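Cytochrome P450 CYP260B1 (PDB 5HIW) belongs to the cytochrome P450 family and holds a haem, protoporphyrin IX containing iron, within a mainly helical fold. Local coordinates at residues Arg4-Leu7 against Phe8-Thr11; Ile265-Ser268 against Thr269-Cys272; Tyr300-Leu303 against Ile304-His307. One frame throughout, in Å; residues are numbered along the deposited sequence.

Interaction 1 (Arg4-Leu7 against Phe8-Thr11); sequences RKNL and FSFT
Asn6 and Ser9 meet across the mouth of a tight turn, the hydroxyl of one over the amide of the other. Ser9 OG donates to Asn6 OD1 at a short 2.5 Å, and it arrives from above the carbonyl plane, 63° out of it, so the bond does not follow a lone pair. With Asn6 CG swung anti to its backbone N (chi1 -172°), the amide reaches forward along the chain to the serine; Asn6 ND2 stays farther off, 3.6 Å from Ser9 OG.

Beneath this bridge the backbone makes a beta turn close to type I, with Phe8 and Ser9 at its corners. Its closing bond, Phe10 N to Leu7 O, is weak at 3.5 Å, and Phe10 CB lies 3.3 Å from the same oxygen. The two apolar side chains, Leu7 and Phe8, leave the chain on the inner side, Leu7 CB brushing Phe8 CD1 at 4.2 Å, while the polar pair above them is exposed.

The turn leads the chain out of strand 4-5 toward helix 17-28. Leu7 packs on His21 and Ala25 of that helix and on Tyr32 of strand 31-34, and its backbone N is held by Asp34. Phe10 stacks on His21. The Phe8 ring meets Tyr300 of strand 298-302 almost perpendicularly, so the turn lies between helix 17-28 and the inner strands 31-34 and 298-302, just past edge strand 4-5.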
loop_
_atom_site.group_PDB
_atom_site.type_symbol
_atom_site.label_atom_id
_atom_site.label_comp_id
_atom_site.label_asym_id
_atom_site.label_seq_id
_atom_site.Cartn_x
_atom_site.Cartn_y
_atom_site.Cartn_z
ATOM N N ARG A 4 0.554 28.993 0.902
ATOM C CA ARG A 4 0.652 27.993 1.984
ATOM C C ARG A 4 -0.693 27.649 2.579
ATOM O O ARG A 4 -1.552 28.492 2.723
ATOM C CB ARG A 4 1.576 28.463 3.096
ATOM C CG ARG A 4 2.950 28.888 2.653
ATOM C CD ARG A 4 3.637 29.659 3.751
ATOM N NE ARG A 4 4.211 28.832 4.786
ATOM C CZ ARG A 4 5.447 28.381 4.729
ATOM N NH1 ARG A 4 6.205 28.629 3.670
ATOM N NH2 ARG A 4 5.948 27.752 5.741
ATOM N N LYS A 5 -0.911 26.367 2.906
ATOM C CA LYS A 5 -2.178 25.895 3.437
ATOM C C LYS A 5 -1.898 24.703 4.336
ATOM O O LYS A 5 -0.741 24.294 4.441
ATOM C CB LYS A 5 -3.091 25.433 2.283
ATOM C CG LYS A 5 -3.207 26.391 1.121
ATOM C CD LYS A 5 -4.107 25.761 0.056
ATOM C CE LYS A 5 -4.359 26.784 -1.040
ATOM N NZ LYS A 5 -5.283 26.333 -2.090
ATOM N N ASN A 6 -2.886 24.244 5.095
ATOM C CA ASN A 6 -2.683 23.055 5.959
ATOM C C ASN A 6 -3.860 22.130 5.607
ATOM O O ASN A 6 -4.955 22.301 6.116
ATOM C CB ASN A 6 -2.686 23.396 7.479
ATOM C CG ASN A 6 -2.272 22.173 8.354
ATOM O OD1 ASN A 6 -2.520 21.037 7.989
ATOM N ND2 ASN A 6 -1.613 22.408 9.481
ATOM N N LEU A 7 -3.675 21.274 4.606
ATOM C CA LEU A 7 -4.778 20.425 4.135
ATOM C C LEU A 7 -4.732 18.985 4.685
ATOM O O LEU A 7 -5.740 18.308 4.754
ATOM C CB LEU A 7 -4.727 20.417 2.610
ATOM C CG LEU A 7 -4.798 21.750 1.873
ATOM C CD1 LEU A 7 -4.758 21.489 0.392
ATOM C CD2 LEU A 7 -6.094 22.503 2.216
ATOM N N PHE A 8 -3.569 18.538 5.122
ATOM C CA PHE A 8 -3.400 17.136 5.515
ATOM C C PHE A 8 -3.797 16.813 6.955
ATOM O O PHE A 8 -3.858 15.655 7.337
ATOM C CB PHE A 8 -1.997 16.659 5.149
ATOM C CG PHE A 8 -1.855 16.329 3.669
ATOM C CD1 PHE A 8 -1.841 17.320 2.696
ATOM C CD2 PHE A 8 -1.795 14.993 3.241
ATOM C CE1 PHE A 8 -1.723 17.018 1.367
ATOM C CE2 PHE A 8 -1.683 14.693 1.902
ATOM C CZ PHE A 8 -1.616 15.667 0.958
ATOM N N SER A 9 -4.026 17.852 7.758
ATOM C CA SER A 9 -4.501 17.661 9.148
ATOM C C SER A 9 -6.035 17.502 9.172
ATOM O O SER A 9 -6.610 17.125 10.166
ATOM C CB SER A 9 -3.997 18.813 10.061
ATOM O OG SER A 9 -4.337 20.065 9.480
ATOM N N PHE A 10 -6.683 17.725 8.060
ATOM C CA PHE A 10 -8.139 17.471 7.916
ATOM C C PHE A 10 -8.501 16.082 8.473
ATOM O O PHE A 10 -7.836 15.094 8.169
ATOM C CB PHE A 10 -8.475 17.605 6.413
ATOM C CG PHE A 10 -9.948 17.497 6.066
ATOM C CD1 PHE A 10 -10.506 16.283 5.807
ATOM C CD2 PHE A 10 -10.753 18.632 5.999
ATOM C CE1 PHE A 10 -11.870 16.153 5.504
ATOM C CE2 PHE A 10 -12.092 18.536 5.678
ATOM C CZ PHE A 10 -12.662 17.297 5.416
ATOM N N THR A 11 -9.497 16.013 9.350
ATOM C CA THR A 11 -10.116 14.745 9.758
ATOM C C THR A 11 -11.623 14.796 9.513
ATOM O O THR A 11 -12.180 15.881 9.281
ATOM C CB THR A 11 -9.903 14.379 11.226
ATOM O OG1 THR A 11 -10.636 15.269 12.050
ATOM C CG2 THR A 11 -8.472 14.482 11.594
#

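Interaction 2 (Ile265-Ser268 against Thr269-Cys272); sequences IEES and TRWC
A salt bridge within one helical turn, Glu267 to Arg270, carries this contact; it is the ExxR motif of the P450 K helix, here helix 261-271. The two side chains run side by side, and the arginine grips side-on with two nitrogens: Arg270 NE bonds Glu267 OE1 at 2.9 Å and Arg270 NH2 bonds Glu267 OE2 at 2.9 Å. Both oxygens lie close to the guanidinium plane, but the carboxylate is turned 40° against it, and NH2 approaches OE2 from above the carboxylate plane. Bends at chi2 of the glutamate and chi3 of the arginine bring the groups together. Arg323 also binds Glu267 OE2, completing the Glu-Arg-Arg triad of the family.

Around this pair the hydroxyls turn back on the helix. Thr269 OG1 donates to Glu266 O at 2.9 Å, which also takes Arg270 N; Ser268 OG likewise shares Ile265 O with Thr269 N. A water donates to Thr269 OG1 at 2.8 Å and more weakly to Glu266 OE2, while Glu266 OE1 pairs with Arg345.

Ser268 and Ile265 face helix 232-245, Ile265 also touches helix 341-358, and Trp271 NE1 bonds Glu317 O, so the helix packs on two helices and its last turn is tied to a loop.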
loop_
_atom_site.group_PDB
_atom_site.type_symbol
_atom_site.label_atom_id
_atom_site.label_comp_id
_atom_site.label_asym_id
_atom_site.label_seq_id
_atom_site.Cartn_x
_atom_site.Cartn_y
_atom_site.Cartn_z
ATOM N N ILE A 265 -13.104 -3.601 -6.359
ATOM C CA ILE A 265 -11.874 -3.229 -5.748
ATOM C C ILE A 265 -11.233 -2.023 -6.410
ATOM O O ILE A 265 -10.699 -1.118 -5.735
ATOM C CB ILE A 265 -10.914 -4.498 -5.613
ATOM C CG1 ILE A 265 -11.524 -5.514 -4.613
ATOM C CG2 ILE A 265 -9.500 -4.053 -5.235
ATOM C CD1 ILE A 265 -10.784 -6.866 -4.619
ATOM N N GLU A 266 -11.228 -1.983 -7.749
ATOM C CA GLU A 266 -10.650 -0.882 -8.476
ATOM C C GLU A 266 -11.407 0.394 -8.101
ATOM O O GLU A 266 -10.805 1.412 -7.775
ATOM C CB GLU A 266 -10.703 -1.104 -9.997
ATOM C CG GLU A 266 -9.782 -2.259 -10.512
ATOM C CD GLU A 266 -8.336 -2.017 -10.034
ATOM O OE1 GLU A 266 -7.657 -1.093 -10.560
ATOM O OE2 GLU A 266 -7.892 -2.722 -9.090
ATOM N N GLU A 267 -12.705 0.301 -8.027
ATOM C CA GLU A 267 -13.490 1.512 -7.622
ATOM C C GLU A 267 -13.240 1.945 -6.160
ATOM O O GLU A 267 -13.101 3.125 -5.910
ATOM C CB GLU A 267 -14.957 1.269 -7.883
ATOM C CG GLU A 267 -15.924 2.363 -7.490
ATOM C CD GLU A 267 -15.744 3.692 -8.196
ATOM O OE1 GLU A 267 -14.768 3.958 -8.860
ATOM O OE2 GLU A 267 -16.644 4.562 -8.032
ATOM N N SER A 268 -12.995 0.981 -5.226
ATOM C CA SER A 268 -12.609 1.288 -3.836
ATOM C C SER A 268 -11.319 2.007 -3.790
ATOM O O SER A 268 -11.137 2.951 -3.000
ATOM C CB SER A 268 -12.604 0.022 -2.916
ATOM O OG SER A 268 -11.402 -0.804 -3.037
ATOM N N THR A 269 -10.392 1.637 -4.686
ATOM C CA THR A 269 -9.125 2.319 -4.687
ATOM C C THR A 269 -9.227 3.749 -5.247
ATOM O O THR A 269 -8.353 4.560 -4.962
ATOM C CB THR A 269 -7.934 1.581 -5.340
ATOM O OG1 THR A 269 -8.109 1.491 -6.756
ATOM C CG2 THR A 269 -7.779 0.220 -4.713
ATOM N N ARG A 270 -10.227 4.019 -6.071
ATOM C CA ARG A 270 -10.432 5.427 -6.566
ATOM C C ARG A 270 -11.174 6.269 -5.502
ATOM O O ARG A 270 -10.745 7.389 -5.113
ATOM C CB ARG A 270 -11.224 5.428 -7.873
ATOM C CG ARG A 270 -11.449 6.831 -8.422
ATOM C CD ARG A 270 -12.566 6.875 -9.414
ATOM N NE ARG A 270 -13.780 6.659 -8.720
ATOM C CZ ARG A 270 -14.393 7.542 -7.957
ATOM N NH1 ARG A 270 -13.922 8.755 -7.784
ATOM N NH2 ARG A 270 -15.542 7.187 -7.431
ATOM N N TRP A 271 -12.274 5.722 -5.038
ATOM C CA TRP A 271 -13.161 6.422 -4.101
ATOM C C TRP A 271 -12.526 6.610 -2.728
ATOM O O TRP A 271 -12.746 7.603 -2.019
ATOM C CB TRP A 271 -14.421 5.594 -3.951
ATOM C CG TRP A 271 -15.441 6.189 -3.186
ATOM C CD1 TRP A 271 -16.272 7.250 -3.566
ATOM C CD2 TRP A 271 -15.800 5.853 -1.872
ATOM N NE1 TRP A 271 -17.077 7.580 -2.544
ATOM C CE2 TRP A 271 -16.808 6.763 -1.478
ATOM C CE3 TRP A 271 -15.316 4.942 -0.956
ATOM C CZ2 TRP A 271 -17.397 6.722 -0.203
ATOM C CZ3 TRP A 271 -15.907 4.899 0.324
ATOM C CH2 TRP A 271 -16.927 5.789 0.684
ATOM N N CYS A 272 -11.690 5.654 -2.314
ATOM C CA CYS A 272 -11.058 5.762 -0.978
ATOM C C CYS A 272 -9.695 5.081 -1.000
ATOM O O CYS A 272 -9.470 4.086 -0.286
ATOM C CB CYS A 272 -11.965 5.116 0.058
ATOM S SG CYS A 272 -11.498 5.582 1.796
HETATM O O HOH W 1 -6.350 -0.450 -7.848
#

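Interaction 3 (Tyr300-Leu303 against Ile304-His307); sequences YLSL and IARH
Ser302 OG takes two backbone N-H groups at once, from Ile304 N at 3.2 Å and from Ala305 N at 3.1 Å, with N-H...O angles of 152° and 159°. The bond to the residue two places on makes this an ST turn, and the second bond extends the grip to the next amide. Both depend on the serine torsion: OG stands anti to its own N (chi1 178°), which points it forward over the bend where strand 298-302 ends. In this buried setting one hydroxyl oxygen accepts from two backbone amides of the turn.

The other close meeting is between Leu303 O and the His307 ring. The oxygen sits over one face, 3.2 Å above the plane and offset toward the rim, nearest CE1. His307 NE2 accepts a hydrogen bond from Leu329 N, which helps hold the ring's rotation.

Further out, a water donates to Ser302 O at 2.8 Å and accepts from Arg306 N at 3.0 Å, bridging the strand end to the start of the 3-10 segment. The bond from His307 N to Ile304 O, 2.9 Å, spans three residues, as in a 3-10 turn.

Leu303 belongs to the haem pocket and touches the haem itself. Leu22 of helix 17-28 packs against Ser302, Ile304 and Ala305, and Leu301 lies on helix 45-53. Backbone bonds join Ser302 to Val42 of strand 39-42, so the turn leaves the sheet with helix 17-28 packed on it and the haem beside Leu303.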
loop_
_atom_site.group_PDB
_atom_site.type_symbol
_atom_site.label_atom_id
_atom_site.label_comp_id
_atom_site.label_asym_id
_atom_site.label_seq_id
_atom_site.Cartn_x
_atom_site.Cartn_y
_atom_site.Cartn_z
ATOM N N TYR A 300 6.149 16.540 -2.334
ATOM C CA TYR A 300 5.162 15.554 -2.059
ATOM C C TYR A 300 4.084 15.572 -3.149
ATOM O O TYR A 300 3.455 16.624 -3.452
ATOM C CB TYR A 300 4.577 15.796 -0.655
ATOM C CG TYR A 300 3.548 14.809 -0.110
ATOM C CD1 TYR A 300 2.216 14.894 -0.417
ATOM C CD2 TYR A 300 3.943 13.800 0.693
ATOM C CE1 TYR A 300 1.303 13.982 0.109
ATOM C CE2 TYR A 300 3.053 12.901 1.228
ATOM C CZ TYR A 300 1.754 13.015 0.983
ATOM O OH TYR A 300 0.884 12.106 1.497
ATOM N N LEU A 301 3.771 14.384 -3.658
ATOM C CA LEU A 301 2.755 14.227 -4.733
ATOM C C LEU A 301 1.499 13.596 -4.183
ATOM O O LEU A 301 1.556 12.513 -3.588
ATOM C CB LEU A 301 3.311 13.335 -5.851
ATOM C CG LEU A 301 4.692 13.673 -6.412
ATOM C CD1 LEU A 301 5.124 12.704 -7.501
ATOM C CD2 LEU A 301 4.600 15.059 -7.021
ATOM N N SER A 302 0.363 14.283 -4.291
ATOM C CA SER A 302 -0.886 13.726 -3.888
ATOM C C SER A 302 -1.322 12.622 -4.861
ATOM O O SER A 302 -1.416 12.829 -6.066
ATOM C CB SER A 302 -2.014 14.746 -3.880
ATOM O OG SER A 302 -3.255 14.116 -3.511
ATOM N N LEU A 303 -1.554 11.452 -4.322
ATOM C CA LEU A 303 -2.073 10.332 -5.104
ATOM C C LEU A 303 -3.578 10.233 -4.962
ATOM O O LEU A 303 -4.167 9.302 -5.461
ATOM C CB LEU A 303 -1.359 9.055 -4.699
ATOM C CG LEU A 303 0.150 9.044 -4.863
ATOM C CD1 LEU A 303 0.814 7.746 -4.370
ATOM C CD2 LEU A 303 0.663 9.293 -6.250
ATOM N N ILE A 304 -4.223 11.205 -4.267
ATOM C CA ILE A 304 -5.661 11.216 -4.088
ATOM C C ILE A 304 -6.423 12.283 -4.911
ATOM O O ILE A 304 -7.545 12.039 -5.316
ATOM C CB ILE A 304 -6.020 11.338 -2.559
ATOM C CG1 ILE A 304 -5.692 10.002 -1.816
ATOM C CG2 ILE A 304 -7.473 11.708 -2.267
ATOM C CD1 ILE A 304 -5.597 10.011 -0.294
ATOM N N ALA A 305 -5.854 13.479 -5.052
ATOM C CA ALA A 305 -6.646 14.561 -5.633
ATOM C C ALA A 305 -7.223 14.201 -7.022
ATOM O O ALA A 305 -8.373 14.450 -7.281
ATOM C CB ALA A 305 -5.807 15.768 -5.733
ATOM N N ARG A 306 -6.428 13.580 -7.853
ATOM C CA ARG A 306 -6.901 13.070 -9.211
ATOM C C ARG A 306 -8.148 12.274 -9.089
ATOM O O ARG A 306 -9.045 12.390 -9.924
ATOM C CB ARG A 306 -5.826 12.253 -9.916
ATOM C CG ARG A 306 -6.110 11.927 -11.369
ATOM C CD ARG A 306 -4.923 11.309 -12.097
ATOM N NE ARG A 306 -5.095 11.573 -13.524
ATOM C CZ ARG A 306 -5.835 10.839 -14.367
ATOM N NH1 ARG A 306 -6.489 9.751 -13.984
ATOM N NH2 ARG A 306 -5.958 11.226 -15.627
ATOM N N HIS A 307 -8.275 11.409 -8.049
ATOM C CA HIS A 307 -9.408 10.553 -7.948
ATOM C C HIS A 307 -10.723 11.303 -7.786
ATOM O O HIS A 307 -11.797 10.747 -8.015
ATOM C CB HIS A 307 -9.221 9.577 -6.783
ATOM C CG HIS A 307 -8.019 8.686 -6.958
ATOM N ND1 HIS A 307 -7.488 7.946 -5.926
ATOM C CD2 HIS A 307 -7.230 8.442 -8.042
ATOM C CE1 HIS A 307 -6.459 7.262 -6.379
ATOM N NE2 HIS A 307 -6.287 7.535 -7.655
HETATM O O HOH W 2 -3.458 13.859 -7.755
#

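Followed from the N terminus, the three contacts come in series and none nests or crosses; interactions 1 and 3 close tight turns, interaction 2 a turn of helix. Interaction 1 turns the chain out of the first strand of the mixed sheet, interaction 2 lies near the end of helix 261-271, and interaction 3 turns the chain out of strand 298-302. Interaction 3 links the other two: Phe8 CZ packs at 3.5 Å on Tyr300 CE1, and Arg270 NH1 probably bonds His307 O at 2.9 Å. Interactions 1 and 2 do not touch, their nearest atoms about 11 Å apart. Together they connect the N-terminal edge of the sheet, through strand 298-302, one of its two middle strands, to helix 261-271.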